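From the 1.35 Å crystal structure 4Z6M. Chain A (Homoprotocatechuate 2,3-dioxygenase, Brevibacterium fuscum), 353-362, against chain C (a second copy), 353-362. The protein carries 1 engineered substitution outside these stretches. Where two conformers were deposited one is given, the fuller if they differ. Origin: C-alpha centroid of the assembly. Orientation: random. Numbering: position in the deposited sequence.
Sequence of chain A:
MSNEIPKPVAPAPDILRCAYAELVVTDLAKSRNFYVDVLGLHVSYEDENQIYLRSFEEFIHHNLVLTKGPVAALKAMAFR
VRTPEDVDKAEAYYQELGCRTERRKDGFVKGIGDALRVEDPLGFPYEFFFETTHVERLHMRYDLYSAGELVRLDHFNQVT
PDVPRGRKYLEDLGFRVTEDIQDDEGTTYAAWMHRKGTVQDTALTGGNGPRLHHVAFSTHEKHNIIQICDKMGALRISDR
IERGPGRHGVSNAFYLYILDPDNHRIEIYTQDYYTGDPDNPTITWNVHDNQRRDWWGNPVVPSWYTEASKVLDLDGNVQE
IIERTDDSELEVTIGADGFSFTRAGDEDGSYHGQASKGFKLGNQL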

# COMPACT_ATOMS: atom_id res chain seq x y z
N GLY A 353 -12.26 19.95 29.36
CA GLY A 353 -11.68 19.30 30.53
C GLY A 353 -11.39 17.82 30.34
O GLY A 353 -11.27 17.08 31.30
N GLN A 354 -11.25 17.40 29.08
CA GLN A 354 -10.98 16.01 28.76
C GLN A 354 -10.33 15.94 27.40
O GLN A 354 -10.26 16.94 26.69
CB GLN A 354 -12.26 15.18 28.82
CG GLN A 354 -13.41 15.67 27.96
CD GLN A 354 -14.71 14.94 28.29
OE1 GLN A 354 -14.70 13.83 28.82
NE2 GLN A 354 -15.82 15.57 27.98
N ALA A 355 -9.82 14.75 27.07
CA ALA A 355 -9.33 14.47 25.75
C ALA A 355 -10.47 14.09 24.82
O ALA A 355 -11.61 13.91 25.25
CB ALA A 355 -8.29 13.37 25.82
N SER A 356 -10.15 13.95 23.54
CA SER A 356 -11.11 13.47 22.57
C SER A 356 -11.39 11.98 22.75
O SER A 356 -10.69 11.27 23.50
CB SER A 356 -10.54 13.74 21.20
OG SER A 356 -9.29 13.09 21.06
N LYS A 357 -12.44 11.52 22.07
CA LYS A 357 -12.80 10.10 21.94
C LYS A 357 -13.19 9.44 23.26
O LYS A 357 -13.16 8.21 23.39
CB LYS A 357 -11.71 9.28 21.24
CG LYS A 357 -11.05 9.89 20.03
CD LYS A 357 -11.95 10.06 18.84
CE LYS A 357 -11.15 10.50 17.61
NZ LYS A 357 -12.00 11.13 16.58
N GLY A 358 -13.57 10.23 24.25
CA GLY A 358 -14.15 9.68 25.47
C GLY A 358 -13.21 9.50 26.64
O GLY A 358 -13.60 8.92 27.64
N PHE A 359 -11.98 10.01 26.54
CA PHE A 359 -10.93 9.78 27.54
C PHE A 359 -10.63 11.05 28.36
O PHE A 359 -10.73 12.16 27.86
CB PHE A 359 -9.65 9.29 26.88
CG PHE A 359 -9.80 7.97 26.20
CD1 PHE A 359 -10.11 6.82 26.93
CD2 PHE A 359 -9.68 7.86 24.81
CE1 PHE A 359 -10.26 5.60 26.29
CE2 PHE A 359 -9.82 6.64 24.18
CZ PHE A 359 -10.12 5.51 24.91
N LYS A 360 -10.25 10.84 29.62
CA LYS A 360 -9.61 11.85 30.47
C LYS A 360 -8.18 11.41 30.73
O LYS A 360 -7.79 10.30 30.36
CB LYS A 360 -10.33 11.94 31.83
CG LYS A 360 -11.49 12.91 31.88
CD LYS A 360 -12.02 13.12 33.30
CE LYS A 360 -11.82 11.94 34.25
NZ LYS A 360 -12.58 12.10 35.53
N LEU A 361 -7.41 12.26 31.40
CA LEU A 361 -6.03 11.89 31.72
C LEU A 361 -5.95 10.94 32.90
O LEU A 361 -6.62 11.15 33.90
CB LEU A 361 -5.19 13.14 31.98
CG LEU A 361 -5.11 14.06 30.74
CD1 LEU A 361 -3.88 14.95 30.82
CD2 LEU A 361 -5.12 13.29 29.41
N GLY A 362 -5.13 9.89 32.77
CA GLY A 362 -4.95 8.89 33.83
C GLY A 362 -4.05 9.37 34.96
O GLY A 362 -3.56 10.51 34.92
N GLY C 353 -7.33 0.12 36.83
CA GLY C 353 -8.28 1.21 37.08
C GLY C 353 -8.22 2.33 36.06
O GLY C 353 -8.65 3.44 36.34
N GLN C 354 -7.69 2.02 34.88
CA GLN C 354 -7.63 2.97 33.80
C GLN C 354 -7.32 2.25 32.51
O GLN C 354 -7.10 1.05 32.51
CB GLN C 354 -6.59 4.04 34.07
CG GLN C 354 -5.18 3.54 34.22
CD GLN C 354 -4.25 4.59 34.79
OE1 GLN C 354 -4.69 5.68 35.17
NE2 GLN C 354 -2.98 4.26 34.89
N ALA C 355 -7.37 2.97 31.41
CA ALA C 355 -7.07 2.39 30.10
C ALA C 355 -5.57 2.44 29.84
O ALA C 355 -4.78 2.94 30.66
CB ALA C 355 -7.86 3.11 29.03
N SER C 356 -5.19 1.91 28.69
CA SER C 356 -3.82 2.01 28.21
C SER C 356 -3.47 3.42 27.74
O SER C 356 -4.33 4.29 27.59
CB SER C 356 -3.64 1.02 27.07
OG SER C 356 -4.58 1.33 26.05
N LYS C 357 -2.18 3.61 27.49
CA LYS C 357 -1.60 4.79 26.84
C LYS C 357 -1.81 6.09 27.63
O LYS C 357 -1.71 7.18 27.08
CB LYS C 357 -2.13 4.97 25.41
CG LYS C 357 -2.12 3.73 24.51
CD LYS C 357 -0.78 3.07 24.26
CE LYS C 357 -0.90 1.99 23.19
NZ LYS C 357 0.23 1.01 23.23
N GLY C 358 -2.04 5.97 28.93
CA GLY C 358 -2.12 7.15 29.81
C GLY C 358 -3.50 7.74 30.03
O GLY C 358 -3.62 8.82 30.60
N PHE C 359 -4.55 7.04 29.58
CA PHE C 359 -5.91 7.56 29.65
C PHE C 359 -6.78 6.84 30.70
O PHE C 359 -6.56 5.69 31.04
CB PHE C 359 -6.60 7.44 28.28
CG PHE C 359 -5.94 8.24 27.19
CD1 PHE C 359 -5.90 9.62 27.25
CD2 PHE C 359 -5.40 7.61 26.10
CE1 PHE C 359 -5.28 10.35 26.25
CE2 PHE C 359 -4.79 8.33 25.08
CZ PHE C 359 -4.74 9.70 25.16
N LYS C 360 -7.78 7.57 31.21
CA LYS C 360 -8.85 7.08 32.05
C LYS C 360 -10.16 7.34 31.34
O LYS C 360 -10.20 8.11 30.37
CB LYS C 360 -8.86 7.85 33.39
CG LYS C 360 -8.21 7.15 34.56
CD LYS C 360 -8.38 7.96 35.84
CE LYS C 360 -8.92 7.09 36.98
NZ LYS C 360 -9.10 7.79 38.29
N LEU C 361 -11.24 6.75 31.84
CA LEU C 361 -12.60 6.97 31.32
C LEU C 361 -13.01 8.42 31.53
O LEU C 361 -12.88 8.93 32.65
CB LEU C 361 -13.60 6.07 32.06
CG LEU C 361 -13.67 4.57 31.78
CD1 LEU C 361 -14.46 3.88 32.88
CD2 LEU C 361 -14.36 4.31 30.45
N GLY C 362 -13.53 9.08 30.48
CA GLY C 362 -14.08 10.43 30.60
C GLY C 362 -15.39 10.51 31.35
O GLY C 362 -15.99 9.49 31.70

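Residues 353-362 of two copies of homoprotocatechuate 2,3-dioxygenase meet through a short antiparallel pairing of strands 359-361, centred on Lys360(A) opposite Lys360(C), and the contact buries 543 Å² in all. The strands cross well off a strict antiparallel alignment, their N-to-C directions 125° apart, with axes that approach to 4.3 Å. Four backbone hydrogen bonds hold them, and the near-twofold relation of the copies makes these two matching pairs.

Along chain A, Gly353(A) lies out of reach, its positive phi of 68° being one that favours glycine. Gln354(A) points its CA-to-CB bond toward chain C, and its OE1 comes within 3.9 Å of Gly362(C) CA. That glycine has little room to spare: a CB built on it would clash with Gln354(A) OE1 and with Gly358(A) O. Ala355(A) ties down its own chain, its N donating to Phe359(A) O at 2.9 Å, while its CB lies 4.3 Å from Phe359(C) CE1, a small apolar contact beside the buried ring. Ser356(A) and Lys357(A) do not touch chain C; Ser356(A) OG and Lys357(A) NZ are hydrogen-bonded elsewhere in the structure.

Gly358(A) adopts phi/psi of 97/8, where a CB would be jammed against the carbonyl O of Lys357(A), so the backbone itself calls for glycine. Its O accepts the first intermolecular bond, from Gly362(C) N at 2.8 Å. Phe359(A) follows as a non-hydrogen-bonded partner of Leu361(C), the two side chains diverging. Its CA makes a CA-H...O contact with Lys360(C) O at 3.4 Å, a weak polar supplement to the amide bonds. The phenyl rings of Phe359(A) and Phe359(C) run nearly parallel, with planes at 23° and centroids 5.2 Å apart, but are slid so that they barely overlap. The closest approach between these residues is instead Phe359(A) CB to Phe359(C) CD1, 3.8 Å, and Phe359(A) CE1 also lies 4.4 Å from Ala355(C) CB.

At Lys360(A) the strands bond in both directions: Lys360(A) N donates to Lys360(C) O at 2.8 Å, and Lys360(C) N returns a bond to Lys360(A) O at 2.9 Å, with a nearly straight N-H...O angle of 174°. The two acceptors, Lys360(A) O and Lys360(C) O, consequently sit 3.3 Å apart without bonding to each other. Both lysine side chains leave from the same face of the sheet; Lys360(A) CG lies 3.8 Å from Gly362(C) CA, and Lys360(A) CE 3.6 Å from Leu361(C) O.

Leu361(A) starts away from chain C, yet its end turns back, bringing CD2 to 4.3 Å from Phe359(C) CE1. Gly362(A) closes the ladder, its N donating to Gly358(C) O at 2.9 Å. Its CA lies 3.5 Å from Gln354(C) OE1, and a CB there would clash with that oxygen and with Gly358(C) O.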